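Local coordinates for protein aminoglycoside phosphotransferase (Alicyclobacillus acidocaldarius subsp. acidocaldarius, PDB 4PDY) that probably transfers a phosphate group to a small-molecule substrate whose identity is not established, at residues Gln36-His39 with Ile44-Trp47; Trp162-Gln167 with Ile308-Tyr313; Ala197-Leu202 with Leu299-Leu304; Ala250-Asp255 with Lys289-Ala294. All coordinates share one frame; numbering follows the deposited sequence. Where two conformers were deposited one is given.

Interaction 1 (Gln36-His39 with Ile44-Trp47); sequences QQRH and IEVW
R38 and H39 pair with W47 and V46 across an antiparallel beta hairpin. Two backbone hydrogen bonds frame the H39–V46 pair: H39 N to V46 O, 3.1 Å, and V46 N to H39 O, 2.8 Å. R38 and W47 form the adjoining non-hydrogen-bonded pair.

The charged interaction lies on the R38 side of the sheet. Bent at chi3 (-77°), R38 brings NH1 into a hydrogen-bonded salt bridge with E45 OE2 (2.8 Å), within the guanidinium plane, on the syn side but tilted out of the carboxylate plane. W47 NE1 donates to the same oxygen from the opposite face, on its anti side. Replacing E45 by alanine is likely to leave the indole N-H without its acceptor and the guanidinium without this counter-charge.

R38 CD makes a CH-pi contact over the five-membered ring of W47, 3.8 Å from its centroid. On the other side of the sheet, V46 CB lies likewise over the H39 imidazole, whose rotation is helped into place by a straight bond (176°) from H39 ND1 to a lone pair of Q37 OE1.

R38 NH1 and E45 OE1 also bind the backbone of I23, V28 of helix 25-28 packs on R38 and W47, and strand 54-60 continues the sheet beyond 44-49.

Interaction 2 (Trp162-Gln167 with Ile308-Tyr313); sequences WRDLRQ and IAHARY
D164 and H310 meet in a short hydrogen bond between helix 154-173 and helix 303-315. H310 ND1 donates to D164 OD2 at 2.7 Å, and the N-H points almost straight at the oxygen (174°). The acceptor lies in the imidazole plane, at the ring edge. Seen from the aspartate, the donor arrives on the syn side of OD2 but somewhat out of the carboxylate plane. The two side chains cross at about a right angle, and the planes of carboxylate and ring stand 74° apart, so the imidazole is presented edge-on to the oxygen without lying flat against the carboxylate. In both residues CG is anti to the backbone N (chi1 -176° in H310), which brings the two polar groups together at the surface.

Further hydrogen bonds hold the carboxylate. D164 OD2 also accepts from W306 NE1, and D164 OD1 from H314 NE2, so three side chains of helix 303-315 grip one aspartate. This network fixes the rotation of the carboxylate, and its negative charge would probably favour a proton on ND1 of H310.

Aromatic contacts flank the imidazole: H314 stacks on H310, and F315 meets it edge to face. A thiocyanate ion, probably from the crystallisation liquor, lies about 3 Å from the H310 side chain.

The arrangement is a His-carboxylate hydrogen bond at the protein surface, tying together two helices of the helical part of this kinase-like phosphotransferase fold.

Interaction 3 (Ala197-Leu202 with Leu299-Leu304); sequences AESLAL and LRFPYL
One face of the R300 guanidinium carries E198 OE1, 3.2 Å above the plane and over its centre. The carboxylate and guanidinium planes are 75° apart. At the F301 ring, S199 OG lies at the edge, near the ring plane, 3.7 Å from F301 CD1 and 3.5 Å from F301 CB, while P302 CD rests on one face toward the rim.

The E198–R300 salt bridge is therefore one of charge alone: E198 OE1 lies 3.2 Å from R300 NE, yet no N-H points at it. R300 is bent at chi2 and chi3, folding the guanidinium back beneath the glutamate, and R300 CG packs 3.7 Å from S199 N. Directed bonds come from elsewhere, since R300 NH2 binds D195 OD1 and Q336 OE1. A leucine in place of R300 would probably leave D195 and E198 without their shared positive partner and Q336 without its donor.

S199 OG stands anti to its own N (chi1 169°), which turns it toward the end of helix 289-300, where it hydrogen-bonds A297 O. Past F301, P302 centres an inverse gamma turn and occupies the N-cap position of helix 303-315.

Helix 189-203 thus packs against the joint between two successive helices. The chemistry implies a division of labour: D195 and Q336 probably set the direction of the buried guanidinium, while E198 probably adds electrostatic stabilisation from above its plane.

Interaction 4 (Ala250-Asp255 with Lys289-Ala294); sequences APRALD and KSEYRA
R252 and E291 form a side-on, bidentate salt bridge in the helical part of the kinase-like fold, between the start of helix 252-266 and helix 289-300. The two side chains cross at about a right angle, but their flat ends are turned closer to parallel, with the guanidinium and carboxylate planes 27° apart. R252 NE donates to E291 OE2 at 3.1 Å, and R252 NH2 to E291 OE1 at 2.8 Å. Both bonds are almost straight (176° and 178°). Each oxygen lies essentially in the guanidinium plane and is met on its syn side, though the donors stand somewhat out of the carboxylate plane.

Torsions explain the fit. E291 runs extended beyond CG toward the other helix, whereas R252 bends at chi3, turning its NE and NH2 edge to meet both oxygens.

The pairing is buried, and other groups satisfy its remaining polar atoms. E291 OE2 accepts from the hydroxyl of Y211, on helix 206-218, and the same hydroxyl bonds A253 N. R252 NH1 and NH2 additionally donate to F281 O and R285 O, so the arginine also ties down the end of helix 271-284 and the residues that follow. With a counter-charge held at two points, both groups probably stay ionised despite their burial.

Beside the salt bridge the helices come close, with the CA atoms of A253 and E291 6.3 Å apart, and about one turn beyond E291, A294 CB touches A253 CB at 4.0 Å.

Interaction 1 stands apart: its hairpin belongs to the antiparallel sheet, with V46 about 7 Å from the bound histidine, and its centre is 39 to 43 Å from the centres of the others. Interactions 2, 3 and 4 lie among the helices. Interactions 2 and 3, with centres about 15 Å apart, share helix 303-315 and touch where W162 meets F301 and L200. Interactions 3 and 4, whose centres are about 14 Å apart, share helix 289-300 and meet through L202 and R293. Along the chain interaction 1 closes first; interaction 2 then spans interaction 3, which spans interaction 4. Late helices thus return to pack on earlier ones, building one connected helical body apart from the sheet.

Interaction 1 (Gln36-His39 with Ile44-Trp47)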
loop_
_atom_site.group_PDB
_atom_site.type_symbol
_atom_site.label_atom_id
_atom_site.label_comp_id
_atom_site.label_asym_id
_atom_site.label_seq_id
_atom_site.Cartn_x
_atom_site.Cartn_y
_atom_site.Cartn_z
ATOM N N GLN A 36 -16.881 -5.131 -27.729
ATOM C CA GLN A 36 -16.569 -6.073 -28.809
ATOM C C GLN A 36 -15.547 -7.140 -28.379
ATOM O O GLN A 36 -15.601 -8.268 -28.865
ATOM C CB GLN A 36 -15.973 -5.304 -30.024
ATOM C CG GLN A 36 -16.760 -4.101 -30.506
ATOM C CD GLN A 36 -18.114 -4.492 -31.045
ATOM O OE1 GLN A 36 -18.202 -5.306 -31.969
ATOM N NE2 GLN A 36 -19.171 -3.929 -30.476
ATOM N N GLN A 37 -14.591 -6.775 -27.520
ATOM C CA GLN A 37 -13.482 -7.655 -27.139
ATOM C C GLN A 37 -13.254 -7.555 -25.613
ATOM O O GLN A 37 -13.333 -6.472 -25.041
ATOM C CB GLN A 37 -12.198 -7.248 -27.901
ATOM C CG GLN A 37 -11.104 -8.328 -28.033
ATOM C CD GLN A 37 -9.935 -8.239 -27.049
ATOM O OE1 GLN A 37 -10.138 -8.103 -25.849
ATOM N NE2 GLN A 37 -8.695 -8.378 -27.558
ATOM N N ARG A 38 -12.920 -8.684 -24.995
ATOM C CA ARG A 38 -12.602 -8.739 -23.552
ATOM C C ARG A 38 -11.465 -9.699 -23.299
ATOM O O ARG A 38 -11.428 -10.783 -23.888
ATOM C CB ARG A 38 -13.808 -9.200 -22.753
ATOM C CG ARG A 38 -15.020 -8.339 -22.996
ATOM C CD ARG A 38 -16.125 -8.661 -22.021
ATOM N NE ARG A 38 -16.857 -9.891 -22.313
ATOM C CZ ARG A 38 -17.011 -10.922 -21.473
ATOM N NH1 ARG A 38 -16.419 -10.947 -20.279
ATOM N NH2 ARG A 38 -17.779 -11.949 -21.831
ATOM N N HIS A 39 -10.539 -9.316 -22.430
ATOM C CA HIS A 39 -9.494 -10.241 -22.023
ATOM C C HIS A 39 -8.991 -9.854 -20.649
ATOM O O HIS A 39 -9.039 -8.699 -20.283
ATOM C CB HIS A 39 -8.338 -10.268 -23.046
ATOM C CG HIS A 39 -7.583 -8.981 -23.150
ATOM N ND1 HIS A 39 -7.961 -7.950 -23.982
ATOM C CD2 HIS A 39 -6.520 -8.519 -22.449
ATOM C CE1 HIS A 39 -7.135 -6.933 -23.829
ATOM N NE2 HIS A 39 -6.243 -7.256 -22.912
ATOM N N ILE A 44 -7.579 -7.286 -13.425
ATOM C CA ILE A 44 -8.765 -6.721 -14.053
ATOM C C ILE A 44 -9.000 -7.370 -15.403
ATOM O O ILE A 44 -8.177 -8.148 -15.894
ATOM C CB ILE A 44 -8.720 -5.181 -14.156
ATOM C CG1 ILE A 44 -7.498 -4.684 -14.935
ATOM C CG2 ILE A 44 -8.762 -4.545 -12.772
ATOM C CD1 ILE A 44 -7.702 -4.659 -16.416
ATOM N N GLU A 45 -10.171 -7.101 -15.935
ATOM C CA GLU A 45 -10.504 -7.480 -17.292
ATOM C C GLU A 45 -10.617 -6.225 -18.132
ATOM O O GLU A 45 -11.240 -5.252 -17.742
ATOM C CB GLU A 45 -11.830 -8.241 -17.294
ATOM C CG GLU A 45 -12.115 -8.964 -18.587
ATOM C CD GLU A 45 -13.354 -9.836 -18.502
ATOM O OE1 GLU A 45 -13.271 -10.949 -17.933
ATOM O OE2 GLU A 45 -14.414 -9.419 -19.009
ATOM N N VAL A 46 -9.993 -6.251 -19.304
ATOM C CA VAL A 46 -10.043 -5.128 -20.226
ATOM C C VAL A 46 -11.202 -5.338 -21.190
ATOM O O VAL A 46 -11.305 -6.399 -21.799
ATOM C CB VAL A 46 -8.730 -5.003 -21.019
ATOM C CG1 VAL A 46 -8.755 -3.812 -21.992
ATOM C CG2 VAL A 46 -7.568 -4.906 -20.061
ATOM N N TRP A 47 -12.069 -4.350 -21.299
ATOM C CA TRP A 47 -13.182 -4.338 -22.240
ATOM C C TRP A 47 -12.925 -3.265 -23.303
ATOM O O TRP A 47 -12.589 -2.141 -22.958
ATOM C CB TRP A 47 -14.475 -3.964 -21.527
ATOM C CG TRP A 47 -14.974 -4.930 -20.530
ATOM C CD1 TRP A 47 -14.441 -6.146 -20.193
ATOM C CD2 TRP A 47 -16.140 -4.764 -19.712
ATOM N NE1 TRP A 47 -15.218 -6.755 -19.222
ATOM C CE2 TRP A 47 -16.271 -5.924 -18.927
ATOM C CE3 TRP A 47 -17.107 -3.767 -19.606
ATOM C CZ2 TRP A 47 -17.308 -6.082 -18.013
ATOM C CZ3 TRP A 47 -18.134 -3.927 -18.699
ATOM C CH2 TRP A 47 -18.232 -5.086 -17.932
HETATM O O HOH W 1 -10.273 -5.940 -24.527
#

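Interaction 2 (Trp162-Gln167 with Ile308-Tyr313)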
loop_
_atom_site.group_PDB
_atom_site.type_symbol
_atom_site.label_atom_id
_atom_site.label_comp_id
_atom_site.label_asym_id
_atom_site.label_seq_id
_atom_site.Cartn_x
_atom_site.Cartn_y
_atom_site.Cartn_z
ATOM N N TRP A 162 6.676 -8.186 16.847
ATOM C CA TRP A 162 7.929 -8.311 17.574
ATOM C C TRP A 162 7.948 -9.625 18.392
ATOM O O TRP A 162 8.925 -10.372 18.390
ATOM C CB TRP A 162 8.149 -7.104 18.508
ATOM C CG TRP A 162 9.185 -7.373 19.580
ATOM C CD1 TRP A 162 9.010 -7.273 20.934
ATOM C CD2 TRP A 162 10.512 -7.859 19.382
ATOM N NE1 TRP A 162 10.159 -7.653 21.588
ATOM C CE2 TRP A 162 11.094 -8.029 20.657
ATOM C CE3 TRP A 162 11.261 -8.190 18.242
ATOM C CZ2 TRP A 162 12.405 -8.481 20.826
ATOM C CZ3 TRP A 162 12.562 -8.652 18.408
ATOM C CH2 TRP A 162 13.121 -8.795 19.697
ATOM N N ARG A 163 6.860 -9.884 19.107
ATOM C CA ARG A 163 6.764 -11.098 19.900
ATOM C C ARG A 163 6.924 -12.343 19.031
ATOM O O ARG A 163 7.617 -13.281 19.388
ATOM C CB ARG A 163 5.441 -11.129 20.664
ATOM C CG ARG A 163 5.416 -10.108 21.790
ATOM C CD ARG A 163 4.045 -9.945 22.401
ATOM N NE ARG A 163 4.128 -9.114 23.605
ATOM C CZ ARG A 163 3.091 -8.561 24.223
ATOM N NH1 ARG A 163 1.855 -8.721 23.756
ATOM N NH2 ARG A 163 3.298 -7.831 25.308
ATOM N N ASP A 164 6.334 -12.298 17.839
ATOM C CA ASP A 164 6.456 -13.391 16.867
ATOM C C ASP A 164 7.905 -13.567 16.396
ATOM O O ASP A 164 8.459 -14.668 16.403
ATOM C CB ASP A 164 5.536 -13.063 15.697
ATOM C CG ASP A 164 5.404 -14.196 14.684
ATOM O OD1 ASP A 164 5.518 -15.380 15.032
ATOM O OD2 ASP A 164 5.182 -13.872 13.497
ATOM N N LEU A 165 8.523 -12.451 16.008
ATOM C CA LEU A 165 9.893 -12.472 15.524
ATOM C C LEU A 165 10.849 -13.083 16.561
ATOM O O LEU A 165 11.676 -13.921 16.221
ATOM C CB LEU A 165 10.343 -11.073 15.110
ATOM C CG LEU A 165 11.736 -10.935 14.480
ATOM C CD1 LEU A 165 11.915 -11.859 13.272
ATOM C CD2 LEU A 165 11.960 -9.483 14.087
ATOM N N ARG A 166 10.730 -12.659 17.820
ATOM C CA ARG A 166 11.561 -13.195 18.891
ATOM C C ARG A 166 11.355 -14.702 19.077
ATOM O O ARG A 166 12.316 -15.453 19.226
ATOM C CB ARG A 166 11.259 -12.451 20.188
ATOM C CG ARG A 166 12.358 -12.526 21.227
ATOM C CD ARG A 166 11.964 -11.682 22.426
ATOM N NE ARG A 166 10.569 -11.894 22.802
ATOM C CZ ARG A 166 9.958 -11.247 23.790
ATOM N NH1 ARG A 166 10.621 -10.336 24.481
ATOM N NH2 ARG A 166 8.686 -11.492 24.075
ATOM N N GLN A 167 10.099 -15.141 19.053
ATOM C CA GLN A 167 9.800 -16.566 19.154
ATOM C C GLN A 167 10.380 -17.354 17.996
ATOM O O GLN A 167 10.914 -18.431 18.201
ATOM C CB GLN A 167 8.298 -16.817 19.277
ATOM C CG GLN A 167 7.738 -16.483 20.649
ATOM C CD GLN A 167 8.512 -17.139 21.790
ATOM O OE1 GLN A 167 8.749 -18.355 21.780
ATOM N NE2 GLN A 167 8.919 -16.329 22.786
ATOM N N ILE A 308 8.947 -12.286 6.216
ATOM C CA ILE A 308 9.593 -13.415 5.571
ATOM C C ILE A 308 9.736 -14.595 6.552
ATOM O O ILE A 308 9.411 -15.735 6.240
ATOM C CB ILE A 308 10.992 -13.012 5.042
ATOM C CG1 ILE A 308 10.897 -11.864 4.042
ATOM C CG2 ILE A 308 11.728 -14.209 4.466
ATOM C CD1 ILE A 308 12.205 -11.127 3.971
ATOM N N ALA A 309 10.208 -14.309 7.779
ATOM C CA ALA A 309 10.311 -15.390 8.767
ATOM C C ALA A 309 8.924 -15.950 9.140
ATOM O O ALA A 309 8.762 -17.160 9.322
ATOM C CB ALA A 309 11.047 -14.907 10.009
ATOM N N HIS A 310 7.936 -15.073 9.256
ATOM C CA HIS A 310 6.588 -15.506 9.560
ATOM C C HIS A 310 6.092 -16.506 8.531
ATOM O O HIS A 310 5.579 -17.567 8.869
ATOM C CB HIS A 310 5.624 -14.333 9.685
ATOM C CG HIS A 310 4.247 -14.738 10.083
ATOM N ND1 HIS A 310 3.819 -14.750 11.390
ATOM C CD2 HIS A 310 3.202 -15.184 9.345
ATOM C CE1 HIS A 310 2.573 -15.178 11.435
ATOM N NE2 HIS A 310 2.175 -15.459 10.210
ATOM N N ALA A 311 6.273 -16.167 7.256
ATOM C CA ALA A 311 5.895 -17.084 6.173
ATOM C C ALA A 311 6.637 -18.409 6.302
ATOM O O ALA A 311 6.043 -19.489 6.218
ATOM C CB ALA A 311 6.156 -16.447 4.819
ATOM N N ARG A 312 7.940 -18.332 6.541
ATOM C CA ARG A 312 8.759 -19.539 6.590
ATOM C C ARG A 312 8.329 -20.514 7.677
ATOM O O ARG A 312 8.191 -21.708 7.433
ATOM C CB ARG A 312 10.233 -19.236 6.773
ATOM C CG ARG A 312 11.129 -20.452 6.619
ATOM C CD ARG A 312 12.580 -20.051 6.490
ATOM N NE ARG A 312 13.465 -21.118 6.055
ATOM C CZ ARG A 312 13.790 -21.365 4.777
ATOM N NH1 ARG A 312 13.262 -20.655 3.790
ATOM N NH2 ARG A 312 14.639 -22.343 4.533
ATOM N N TYR A 313 8.153 -19.988 8.888
ATOM C CA TYR A 313 7.995 -20.830 10.054
ATOM C C TYR A 313 6.537 -21.107 10.411
ATOM O O TYR A 313 6.247 -22.123 11.040
ATOM C CB TYR A 313 8.721 -20.193 11.225
ATOM C CG TYR A 313 10.225 -20.061 11.024
ATOM C CD1 TYR A 313 11.030 -21.173 10.821
ATOM C CD2 TYR A 313 10.848 -18.824 11.104
ATOM C CE1 TYR A 313 12.410 -21.044 10.662
ATOM C CE2 TYR A 313 12.213 -18.695 10.960
ATOM C CZ TYR A 313 13.001 -19.797 10.751
ATOM O OH TYR A 313 14.353 -19.665 10.610
#

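Interaction 3 (Ala197-Leu202 with Leu299-Leu304)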
loop_
_atom_site.group_PDB
_atom_site.type_symbol
_atom_site.label_atom_id
_atom_site.label_comp_id
_atom_site.label_asym_id
_atom_site.label_seq_id
_atom_site.Cartn_x
_atom_site.Cartn_y
_atom_site.Cartn_z
ATOM N N ALA A 197 12.790 -2.715 19.213
ATOM C CA ALA A 197 12.686 -1.964 20.461
ATOM C C ALA A 197 12.601 -0.464 20.215
ATOM O O ALA A 197 11.795 0.219 20.844
ATOM C CB ALA A 197 13.851 -2.309 21.377
ATOM N N GLU A 198 13.403 0.050 19.271
ATOM C CA GLU A 198 13.385 1.483 18.963
ATOM C C GLU A 198 12.057 1.875 18.346
ATOM O O GLU A 198 11.518 2.931 18.649
ATOM C CB GLU A 198 14.547 1.874 18.043
ATOM C CG GLU A 198 15.909 1.776 18.722
ATOM C CD GLU A 198 17.078 2.092 17.804
ATOM O OE1 GLU A 198 16.838 2.490 16.662
ATOM O OE2 GLU A 198 18.247 1.963 18.229
ATOM N N SER A 199 11.520 1.000 17.490
ATOM C CA SER A 199 10.217 1.261 16.881
ATOM C C SER A 199 9.085 1.321 17.909
ATOM O O SER A 199 8.305 2.275 17.939
ATOM C CB SER A 199 9.911 0.192 15.823
ATOM O OG SER A 199 8.560 0.272 15.391
ATOM N N LEU A 200 9.011 0.305 18.762
ATOM C CA LEU A 200 7.960 0.268 19.771
ATOM C C LEU A 200 8.094 1.442 20.747
ATOM O O LEU A 200 7.089 1.992 21.142
ATOM C CB LEU A 200 7.952 -1.066 20.506
ATOM C CG LEU A 200 7.619 -2.296 19.640
ATOM C CD1 LEU A 200 7.765 -3.566 20.460
ATOM C CD2 LEU A 200 6.218 -2.206 19.076
ATOM N N ALA A 201 9.325 1.856 21.066
ATOM C CA ALA A 201 9.523 3.046 21.920
ATOM C C ALA A 201 8.951 4.300 21.252
ATOM O O ALA A 201 8.321 5.147 21.892
ATOM C CB ALA A 201 10.997 3.245 22.270
ATOM N N LEU A 202 9.138 4.413 19.933
ATOM C CA LEU A 202 8.574 5.554 19.211
ATOM C C LEU A 202 7.059 5.534 19.210
ATOM O O LEU A 202 6.422 6.569 19.396
ATOM C CB LEU A 202 9.080 5.626 17.770
ATOM C CG LEU A 202 10.479 6.214 17.600
ATOM C CD1 LEU A 202 10.963 5.929 16.191
ATOM C CD2 LEU A 202 10.491 7.707 17.870
ATOM N N LEU A 299 8.835 2.796 9.843
ATOM C CA LEU A 299 10.017 2.386 9.088
ATOM C C LEU A 299 11.110 1.703 9.885
ATOM O O LEU A 299 11.802 0.823 9.375
ATOM C CB LEU A 299 10.671 3.557 8.410
ATOM C CG LEU A 299 9.916 4.221 7.305
ATOM C CD1 LEU A 299 10.747 5.359 6.745
ATOM C CD2 LEU A 299 9.606 3.191 6.228
ATOM N N ARG A 300 11.259 2.092 11.153
ATOM C CA ARG A 300 12.304 1.514 11.969
ATOM C C ARG A 300 12.039 0.040 12.255
ATOM O O ARG A 300 12.975 -0.739 12.436
ATOM C CB ARG A 300 12.401 2.294 13.293
ATOM C CG ARG A 300 13.341 1.736 14.359
ATOM C CD ARG A 300 14.781 1.605 13.928
ATOM N NE ARG A 300 15.432 2.894 13.796
ATOM C CZ ARG A 300 16.705 3.063 13.441
ATOM N NH1 ARG A 300 17.201 4.291 13.390
ATOM N NH2 ARG A 300 17.485 2.013 13.165
ATOM N N PHE A 301 10.770 -0.346 12.326
ATOM C CA PHE A 301 10.455 -1.745 12.635
ATOM C C PHE A 301 10.997 -2.652 11.522
ATOM O O PHE A 301 10.824 -2.309 10.345
ATOM C CB PHE A 301 8.961 -1.991 12.728
ATOM C CG PHE A 301 8.641 -3.300 13.352
ATOM C CD1 PHE A 301 8.521 -3.420 14.743
ATOM C CD2 PHE A 301 8.520 -4.434 12.561
ATOM C CE1 PHE A 301 8.260 -4.643 15.313
ATOM C CE2 PHE A 301 8.265 -5.664 13.132
ATOM C CZ PHE A 301 8.133 -5.774 14.509
ATOM N N PRO A 302 11.619 -3.788 11.866
ATOM C CA PRO A 302 12.138 -4.725 10.854
ATOM C C PRO A 302 11.023 -5.590 10.234
ATOM O O PRO A 302 10.918 -6.795 10.465
ATOM C CB PRO A 302 13.167 -5.544 11.635
ATOM C CG PRO A 302 12.598 -5.607 13.018
ATOM C CD PRO A 302 11.911 -4.271 13.239
ATOM N N TYR A 303 10.180 -4.918 9.476
ATOM C CA TYR A 303 8.992 -5.515 8.905
ATOM C C TYR A 303 9.302 -6.659 7.945
ATOM O O TYR A 303 8.670 -7.694 7.996
ATOM C CB TYR A 303 8.214 -4.436 8.139
ATOM C CG TYR A 303 7.044 -4.960 7.358
ATOM C CD1 TYR A 303 5.845 -5.310 7.979
ATOM C CD2 TYR A 303 7.144 -5.107 5.979
ATOM C CE1 TYR A 303 4.779 -5.801 7.242
ATOM C CE2 TYR A 303 6.081 -5.581 5.237
ATOM C CZ TYR A 303 4.903 -5.917 5.856
ATOM O OH TYR A 303 3.891 -6.405 5.053
ATOM N N LEU A 304 10.285 -6.458 7.078
ATOM C CA LEU A 304 10.548 -7.491 6.079
ATOM C C LEU A 304 11.073 -8.788 6.716
ATOM O O LEU A 304 10.570 -9.871 6.418
ATOM C CB LEU A 304 11.422 -6.953 4.926
ATOM C CG LEU A 304 11.903 -7.836 3.781
ATOM C CD1 LEU A 304 12.022 -7.023 2.495
ATOM C CD2 LEU A 304 13.262 -8.399 4.151
#

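Interaction 4 (Ala250-Asp255 with Lys289-Ala294)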
loop_
_atom_site.group_PDB
_atom_site.type_symbol
_atom_site.label_atom_id
_atom_site.label_comp_id
_atom_site.label_asym_id
_atom_site.label_seq_id
_atom_site.Cartn_x
_atom_site.Cartn_y
_atom_site.Cartn_z
ATOM N N ALA A 250 -7.760 6.941 7.887
ATOM C CA ALA A 250 -6.545 6.463 8.546
ATOM C C ALA A 250 -5.505 7.550 8.545
ATOM O O ALA A 250 -5.514 8.401 7.653
ATOM C CB ALA A 250 -6.014 5.222 7.870
ATOM N N PRO A 251 -4.580 7.536 9.529
ATOM C CA PRO A 251 -3.580 8.585 9.565
ATOM C C PRO A 251 -2.729 8.584 8.304
ATOM O O PRO A 251 -2.326 7.529 7.834
ATOM C CB PRO A 251 -2.748 8.230 10.796
ATOM C CG PRO A 251 -3.696 7.501 11.690
ATOM C CD PRO A 251 -4.520 6.680 10.727
ATOM N N ARG A 252 -2.425 9.784 7.826
ATOM C CA ARG A 252 -1.635 9.971 6.625
ATOM C C ARG A 252 -0.293 9.250 6.670
ATOM O O ARG A 252 0.206 8.769 5.644
ATOM C CB ARG A 252 -1.464 11.460 6.349
ATOM C CG ARG A 252 -0.900 11.763 4.985
ATOM C CD ARG A 252 -0.975 13.224 4.622
ATOM N NE ARG A 252 0.037 14.009 5.342
ATOM C CZ ARG A 252 0.579 15.138 4.896
ATOM N NH1 ARG A 252 0.216 15.645 3.714
ATOM N NH2 ARG A 252 1.516 15.755 5.607
ATOM N N ALA A 253 0.305 9.149 7.845
ATOM C CA ALA A 253 1.562 8.459 8.017
ATOM C C ALA A 253 1.555 7.020 7.490
ATOM O O ALA A 253 2.616 6.484 7.131
ATOM C CB ALA A 253 1.952 8.464 9.503
ATOM N N LEU A 254 0.395 6.367 7.494
ATOM C CA LEU A 254 0.345 4.994 6.984
ATOM C C LEU A 254 0.672 4.917 5.491
ATOM O O LEU A 254 1.539 4.149 5.110
ATOM C CB LEU A 254 -0.994 4.351 7.255
ATOM C CG LEU A 254 -1.312 4.025 8.722
ATOM C CD1 LEU A 254 -2.666 3.351 8.830
ATOM C CD2 LEU A 254 -0.234 3.155 9.349
ATOM N N ASP A 255 0.024 5.741 4.679
ATOM C CA ASP A 255 0.336 5.752 3.258
ATOM C C ASP A 255 1.774 6.227 3.048
ATOM O O ASP A 255 2.495 5.686 2.207
ATOM C CB ASP A 255 -0.641 6.653 2.493
ATOM C CG ASP A 255 -1.918 5.928 1.985
ATOM O OD1 ASP A 255 -2.052 4.676 2.065
ATOM O OD2 ASP A 255 -2.825 6.677 1.527
ATOM N N LYS A 289 6.518 17.641 12.946
ATOM C CA LYS A 289 7.512 16.758 13.528
ATOM C C LYS A 289 6.901 15.417 13.977
ATOM O O LYS A 289 7.516 14.366 13.768
ATOM C CB LYS A 289 8.178 17.444 14.717
ATOM C CG LYS A 289 9.350 16.690 15.319
ATOM C CD LYS A 289 10.080 17.552 16.357
ATOM C CE LYS A 289 11.241 16.778 16.938
ATOM N NZ LYS A 289 11.940 17.550 17.994
ATOM N N SER A 290 5.721 15.471 14.615
ATOM C CA SER A 290 5.111 14.262 15.136
ATOM C C SER A 290 4.725 13.288 14.013
ATOM O O SER A 290 4.702 12.094 14.237
ATOM C CB SER A 290 3.887 14.570 16.011
ATOM O OG SER A 290 2.886 15.326 15.339
ATOM N N GLU A 291 4.382 13.815 12.835
ATOM C CA GLU A 291 4.062 12.950 11.680
ATOM C C GLU A 291 5.321 12.270 11.185
ATOM O O GLU A 291 5.303 11.077 10.856
ATOM C CB GLU A 291 3.371 13.729 10.566
ATOM C CG GLU A 291 2.967 12.880 9.356
ATOM C CD GLU A 291 1.997 13.621 8.480
ATOM O OE1 GLU A 291 2.340 14.732 8.069
ATOM O OE2 GLU A 291 0.914 13.083 8.174
ATOM N N TYR A 292 6.414 13.018 11.094
ATOM C CA TYR A 292 7.699 12.397 10.763
ATOM C C TYR A 292 8.001 11.276 11.740
ATOM O O TYR A 292 8.498 10.228 11.384
ATOM C CB TYR A 292 8.840 13.397 10.793
ATOM C CG TYR A 292 9.058 14.220 9.561
ATOM C CD1 TYR A 292 9.569 13.626 8.409
ATOM C CD2 TYR A 292 8.785 15.578 9.534
ATOM C CE1 TYR A 292 9.815 14.362 7.268
ATOM C CE2 TYR A 292 9.024 16.328 8.394
ATOM C CZ TYR A 292 9.527 15.704 7.252
ATOM O OH TYR A 292 9.780 16.396 6.080
ATOM N N ARG A 293 7.768 11.541 13.031
ATOM C CA ARG A 293 8.122 10.539 14.046
ATOM C C ARG A 293 7.261 9.282 13.940
ATOM O O ARG A 293 7.754 8.182 14.160
ATOM C CB ARG A 293 8.069 11.143 15.448
ATOM C CG ARG A 293 8.962 12.361 15.554
ATOM C CD ARG A 293 10.009 12.271 16.621
ATOM N NE ARG A 293 9.447 11.978 17.927
ATOM C CZ ARG A 293 10.086 11.306 18.876
ATOM N NH1 ARG A 293 9.479 11.075 20.026
ATOM N NH2 ARG A 293 11.331 10.867 18.684
ATOM N N ALA A 294 5.978 9.449 13.622
ATOM C CA ALA A 294 5.116 8.294 13.365
ATOM C C ALA A 294 5.625 7.467 12.173
ATOM O O ALA A 294 5.649 6.245 12.221
ATOM C CB ALA A 294 3.688 8.735 13.124
#